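Local structure of 4-alpha-glucanotransferase (Aquifex aeolicus, 1TZ7) at residues Thr336-Lys339 and Lys340-Tyr344; Phe357-Asp360 and Glu361-Tyr364. The protein belongs to the amylomaltase (disproportionating enzyme) family, whose members are built on a beta/alpha barrel with helical insertions. One frame throughout, in Å; residues are numbered along the deposited sequence.

Interaction 1 (Thr336-Lys339 and Lys340-Tyr344); sequences TLFK and KLLSY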
loop_
_atom_site.group_PDB
_atom_site.type_symbol
_atom_site.label_atom_id
_atom_site.label_comp_id
_atom_site.label_asym_id
_atom_site.label_seq_id
_atom_site.Cartn_x
_atom_site.Cartn_y
_atom_site.Cartn_z
ATOM N N THR A 336 24.180 2.029 -3.736
ATOM C CA THR A 336 24.695 0.878 -2.990
ATOM C C THR A 336 23.569 -0.060 -2.563
ATOM O O THR A 336 23.722 -1.276 -2.599
ATOM C CB THR A 336 25.499 1.345 -1.742
ATOM O OG1 THR A 336 25.259 2.729 -1.489
ATOM C CG2 THR A 336 26.982 1.280 -2.002
ATOM N N LEU A 337 22.439 0.516 -2.162
ATOM C CA LEU A 337 21.300 -0.269 -1.693
ATOM C C LEU A 337 20.736 -1.136 -2.802
ATOM O O LEU A 337 20.470 -2.314 -2.604
ATOM C CB LEU A 337 20.195 0.651 -1.156
ATOM C CG LEU A 337 18.822 -0.008 -0.954
ATOM C CD1 LEU A 337 18.892 -1.061 0.122
ATOM C CD2 LEU A 337 17.766 1.032 -0.619
ATOM N N PHE A 338 20.537 -0.550 -3.968
ATOM C CA PHE A 338 19.841 -1.245 -5.027
ATOM C C PHE A 338 20.763 -2.222 -5.765
ATOM O O PHE A 338 20.299 -3.204 -6.318
ATOM C CB PHE A 338 19.188 -0.258 -5.989
ATOM C CG PHE A 338 17.847 0.229 -5.520
ATOM C CD1 PHE A 338 17.701 1.498 -4.986
ATOM C CD2 PHE A 338 16.735 -0.592 -5.592
ATOM C CE1 PHE A 338 16.466 1.937 -4.546
ATOM C CE2 PHE A 338 15.506 -0.155 -5.152
ATOM C CZ PHE A 338 15.372 1.108 -4.629
ATOM N N LYS A 339 22.068 -1.955 -5.747
ATOM C CA LYS A 339 23.051 -2.921 -6.258
ATOM C C LYS A 339 22.953 -4.233 -5.480
ATOM O O LYS A 339 22.980 -5.318 -6.065
ATOM C CB LYS A 339 24.473 -2.361 -6.156
ATOM C CG LYS A 339 25.549 -3.269 -6.800
ATOM C CD LYS A 339 26.873 -2.532 -7.002
ATOM C CE LYS A 339 27.818 -3.298 -7.946
ATOM N NZ LYS A 339 27.469 -4.736 -8.065
ATOM N N LYS A 340 22.828 -4.125 -4.161
ATOM C CA LYS A 340 22.689 -5.301 -3.312
ATOM C C LYS A 340 21.309 -5.940 -3.457
ATOM O O LYS A 340 21.196 -7.156 -3.525
ATOM C CB LYS A 340 22.946 -4.946 -1.848
ATOM C CG LYS A 340 23.858 -5.923 -1.134
ATOM C CD LYS A 340 23.312 -6.308 0.213
ATOM C CE LYS A 340 24.115 -7.436 0.835
ATOM N NZ LYS A 340 24.575 -7.104 2.200
ATOM N N LEU A 341 20.262 -5.112 -3.509
ATOM C CA LEU A 341 18.886 -5.624 -3.629
ATOM C C LEU A 341 18.685 -6.379 -4.949
ATOM O O LEU A 341 18.014 -7.403 -4.983
ATOM C CB LEU A 341 17.855 -4.483 -3.516
ATOM C CG LEU A 341 17.586 -3.924 -2.106
ATOM C CD1 LEU A 341 16.539 -2.822 -2.166
ATOM C CD2 LEU A 341 17.147 -5.026 -1.144
ATOM N N LEU A 342 19.269 -5.868 -6.029
ATOM C CA LEU A 342 19.112 -6.494 -7.347
ATOM C C LEU A 342 20.025 -7.726 -7.495
ATOM O O LEU A 342 19.823 -8.543 -8.374
ATOM C CB LEU A 342 19.389 -5.479 -8.486
ATOM C CG LEU A 342 18.161 -4.729 -9.093
ATOM C CD1 LEU A 342 16.949 -5.647 -9.277
ATOM C CD2 LEU A 342 17.791 -3.545 -8.269
ATOM N N SER A 343 21.026 -7.840 -6.627
ATOM C CA SER A 343 21.839 -9.049 -6.559
ATOM C C SER A 343 21.080 -10.158 -5.832
ATOM O O SER A 343 21.128 -11.326 -6.231
ATOM C CB SER A 343 23.157 -8.776 -5.848
ATOM O OG SER A 343 23.983 -7.937 -6.613
ATOM N N TYR A 344 20.381 -9.778 -4.769
ATOM C CA TYR A 344 19.566 -10.713 -3.994
ATOM C C TYR A 344 18.284 -11.068 -4.742
ATOM O O TYR A 344 17.781 -12.196 -4.631
ATOM C CB TYR A 344 19.204 -10.098 -2.634
ATOM C CG TYR A 344 20.215 -10.359 -1.548
ATOM C CD1 TYR A 344 21.565 -10.094 -1.748
ATOM C CD2 TYR A 344 19.822 -10.867 -0.317
ATOM C CE1 TYR A 344 22.491 -10.330 -0.756
ATOM C CE2 TYR A 344 20.742 -11.108 0.687
ATOM C CZ TYR A 344 22.070 -10.838 0.468
ATOM O OH TYR A 344 22.982 -11.081 1.459
#
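Leu337 and Leu341, one helical turn apart, form the apolar centre of this contact. Their CD1 methyls meet at 3.7 Å, and the two side chains cross at a slant. Leu337 carries its CG anti to the backbone N (chi1 166°), and this brings the end of the chain back along the helix toward Leu341. CD1 of Leu341 touches a second neighbour as well. It lies 4.1 Å from CD2 of Phe338, approaching the ring obliquely. The ring edge is met by Leu342, whose CD2 sits near the ring plane, 4.1 Å from Phe338 CD2. The same Leu342 methyl also rests against the backbone, 3.2 Å from Phe338 O.

Outside this apolar strip runs the usual i to i+4 bonding of an alpha helix. Leu341 N donates to Leu337 O at 2.9 Å, and Leu342 N donates to Phe338 O. The flanking bonds, from Lys340 N to Thr336 O and from Ser343 N to Lys339 O, are weak. At the polar edge the Ser343 hydroxyl folds back and donates from OG to Lys339 O at 2.9 Å. This carbonyl near the helix end therefore takes a side-chain bond beside its weak backbone one. The amine of Lys340 reaches away to Gly285 O, while Thr336 OG1 bonds to Pro333 O.

The segments make up most of helix 334-344, which follows strand 328-331 and precedes strand 350-352 in the chain. Its apolar side packs on helix 287-297, where Leu337 meets Trp289 and Leu341 meets Ile290. Leu337 also touches Trp278 of helix 278-283, and Phe338 joins the helix to a loop through an edge-to-face contact with Phe311.

Interaction 2 (Phe357-Asp360 and Glu361-Tyr364); sequences FITD and EVRY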
loop_
_atom_site.group_PDB
_atom_site.type_symbol
_atom_site.label_atom_id
_atom_site.label_comp_id
_atom_site.label_asym_id
_atom_site.label_seq_id
_atom_site.Cartn_x
_atom_site.Cartn_y
_atom_site.Cartn_z
ATOM N N PHE A 357 8.797 15.974 -6.954
ATOM C CA PHE A 357 10.168 16.249 -6.511
ATOM C C PHE A 357 11.179 15.369 -7.240
ATOM O O PHE A 357 12.129 14.875 -6.639
ATOM C CB PHE A 357 10.297 16.045 -4.991
ATOM C CG PHE A 357 9.269 16.786 -4.191
ATOM C CD1 PHE A 357 9.397 18.152 -3.966
ATOM C CD2 PHE A 357 8.165 16.121 -3.661
ATOM C CE1 PHE A 357 8.443 18.842 -3.226
ATOM C CE2 PHE A 357 7.212 16.808 -2.920
ATOM C CZ PHE A 357 7.352 18.167 -2.704
ATOM N N ILE A 358 10.976 15.181 -8.539
ATOM C CA ILE A 358 11.887 14.368 -9.333
ATOM C C ILE A 358 13.001 15.233 -9.936
ATOM O O ILE A 358 12.743 16.292 -10.503
ATOM C CB ILE A 358 11.114 13.596 -10.448
ATOM C CG1 ILE A 358 12.039 12.597 -11.140
ATOM C CG2 ILE A 358 10.504 14.566 -11.475
ATOM C CD1 ILE A 358 11.320 11.405 -11.713
ATOM N N THR A 359 14.241 14.773 -9.786
ATOM C CA THR A 359 15.382 15.367 -10.480
ATOM C C THR A 359 16.027 14.334 -11.398
ATOM O O THR A 359 15.645 13.160 -11.392
ATOM C CB THR A 359 16.422 15.869 -9.470
ATOM O OG1 THR A 359 16.876 14.780 -8.658
ATOM C CG2 THR A 359 15.802 16.854 -8.470
ATOM N N ASP A 360 17.009 14.775 -12.179
ATOM C CA ASP A 360 17.739 13.883 -13.081
ATOM C C ASP A 360 18.582 12.862 -12.305
ATOM O O ASP A 360 18.810 11.762 -12.778
ATOM C CB ASP A 360 18.636 14.695 -14.021
ATOM C CG ASP A 360 17.864 15.323 -15.176
ATOM O OD1 ASP A 360 18.425 16.205 -15.857
ATOM O OD2 ASP A 360 16.694 14.994 -15.472
ATOM N N GLU A 361 19.040 13.245 -11.112
ATOM C CA GLU A 361 19.725 12.308 -10.219
ATOM C C GLU A 361 18.827 11.131 -9.895
ATOM O O GLU A 361 19.274 9.989 -9.896
ATOM C CB GLU A 361 20.137 12.997 -8.923
ATOM C CG GLU A 361 21.194 14.067 -9.092
ATOM C CD GLU A 361 20.665 15.455 -8.802
ATOM O OE1 GLU A 361 19.760 15.913 -9.535
ATOM O OE2 GLU A 361 21.152 16.088 -7.839
ATOM N N VAL A 362 17.553 11.419 -9.619
ATOM C CA VAL A 362 16.576 10.378 -9.305
ATOM C C VAL A 362 16.306 9.509 -10.518
ATOM O O VAL A 362 16.260 8.288 -10.409
ATOM C CB VAL A 362 15.230 10.985 -8.812
ATOM C CG1 VAL A 362 14.196 9.882 -8.572
ATOM C CG2 VAL A 362 15.444 11.801 -7.540
ATOM N N ARG A 363 16.122 10.143 -11.679
ATOM C CA ARG A 363 15.846 9.407 -12.918
ATOM C C ARG A 363 17.023 8.494 -13.275
ATOM O O ARG A 363 16.829 7.381 -13.733
ATOM C CB ARG A 363 15.566 10.375 -14.069
ATOM C CG ARG A 363 14.239 11.114 -13.953
ATOM C CD ARG A 363 13.966 12.090 -15.102
ATOM N NE ARG A 363 13.946 13.478 -14.643
ATOM C CZ ARG A 363 12.839 14.186 -14.413
ATOM N NH1 ARG A 363 11.636 13.645 -14.600
ATOM N NH2 ARG A 363 12.935 15.441 -13.994
ATOM N N TYR A 364 18.243 8.976 -13.044
ATOM C CA TYR A 364 19.433 8.179 -13.309
ATOM C C TYR A 364 19.517 6.962 -12.401
ATOM O O TYR A 364 19.886 5.896 -12.842
ATOM C CB TYR A 364 20.693 9.008 -13.151
ATOM C CG TYR A 364 21.933 8.275 -13.602
ATOM C CD1 TYR A 364 22.186 8.069 -14.953
ATOM C CD2 TYR A 364 22.845 7.768 -12.677
ATOM C CE1 TYR A 364 23.317 7.389 -15.378
ATOM C CE2 TYR A 364 23.982 7.085 -13.092
ATOM C CZ TYR A 364 24.211 6.900 -14.448
ATOM O OH TYR A 364 25.330 6.228 -14.876
#
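Arg363 turns back over Ile358 and sets its edge toward Asp360 through its torsions. Its CG is anti to the carbonyl carbon (chi1 -70°), and the chain then bends at chi3 (-114°), which lays the guanidinium beside the segment that leads into the helix. Ile358 CG1 lies 3.6 Å above one face of that group, offset toward its rim. Ile358 CG2 comes within 3.4 Å of Arg363 NH1, and the two side chains cross at about a right angle. At the guanidinium edge, somewhat out of its plane, Arg363 NE donates to Asp360 OD2 at 3.2 Å in a salt bridge. The carboxylate uses its anti lone pair and stands steeply against the guanidinium, their planes 69° apart.

Thr359 holds the N-cap position of helix 360-368. Its carbonyl oxygen accepts from Arg363 N at 3.1 Å. The next bond runs from Tyr364 N to Asp360 O at 2.9 Å. Thr359 OG1 lies 3.2 Å from Glu361 OE1, a weak hydrogen bond at most, since the hydroxyl proton has a second possible acceptor. The same hydroxyl also touches Val362 CG2 at 3.5 Å.

The first turn of the helix thus carries two acidic side chains, Asp360 and Glu361, near its N-terminus. Negative charge there would probably interact favourably with the helix dipole. Asp360 also probably balances part of the charge of Arg363, whose NH1 makes a long, weak ion pair with Glu387. The bridge reaches NE alone, so it would steady the arginine at one edge while Ile358 packs against one face.

Interactions 1 and 2 follow one another along the chain. Interaction 1 lies within helix 334-344, and interaction 2 spans the start of helix 360-368. Strand 350-352 of the parallel barrel comes between them in the chain. Their centres are about 19 Å apart and their nearest atoms about 9 Å apart, so they do not touch. Their centres lie about 22 and 23 Å from the chain's centre, on the same side of it. The two differ in kind: interaction 1 is a partly buried packing of apolar side chains along a helix, and interaction 2 is a surface helix start that combines polar bonds with the packing of Ile358 on Arg363.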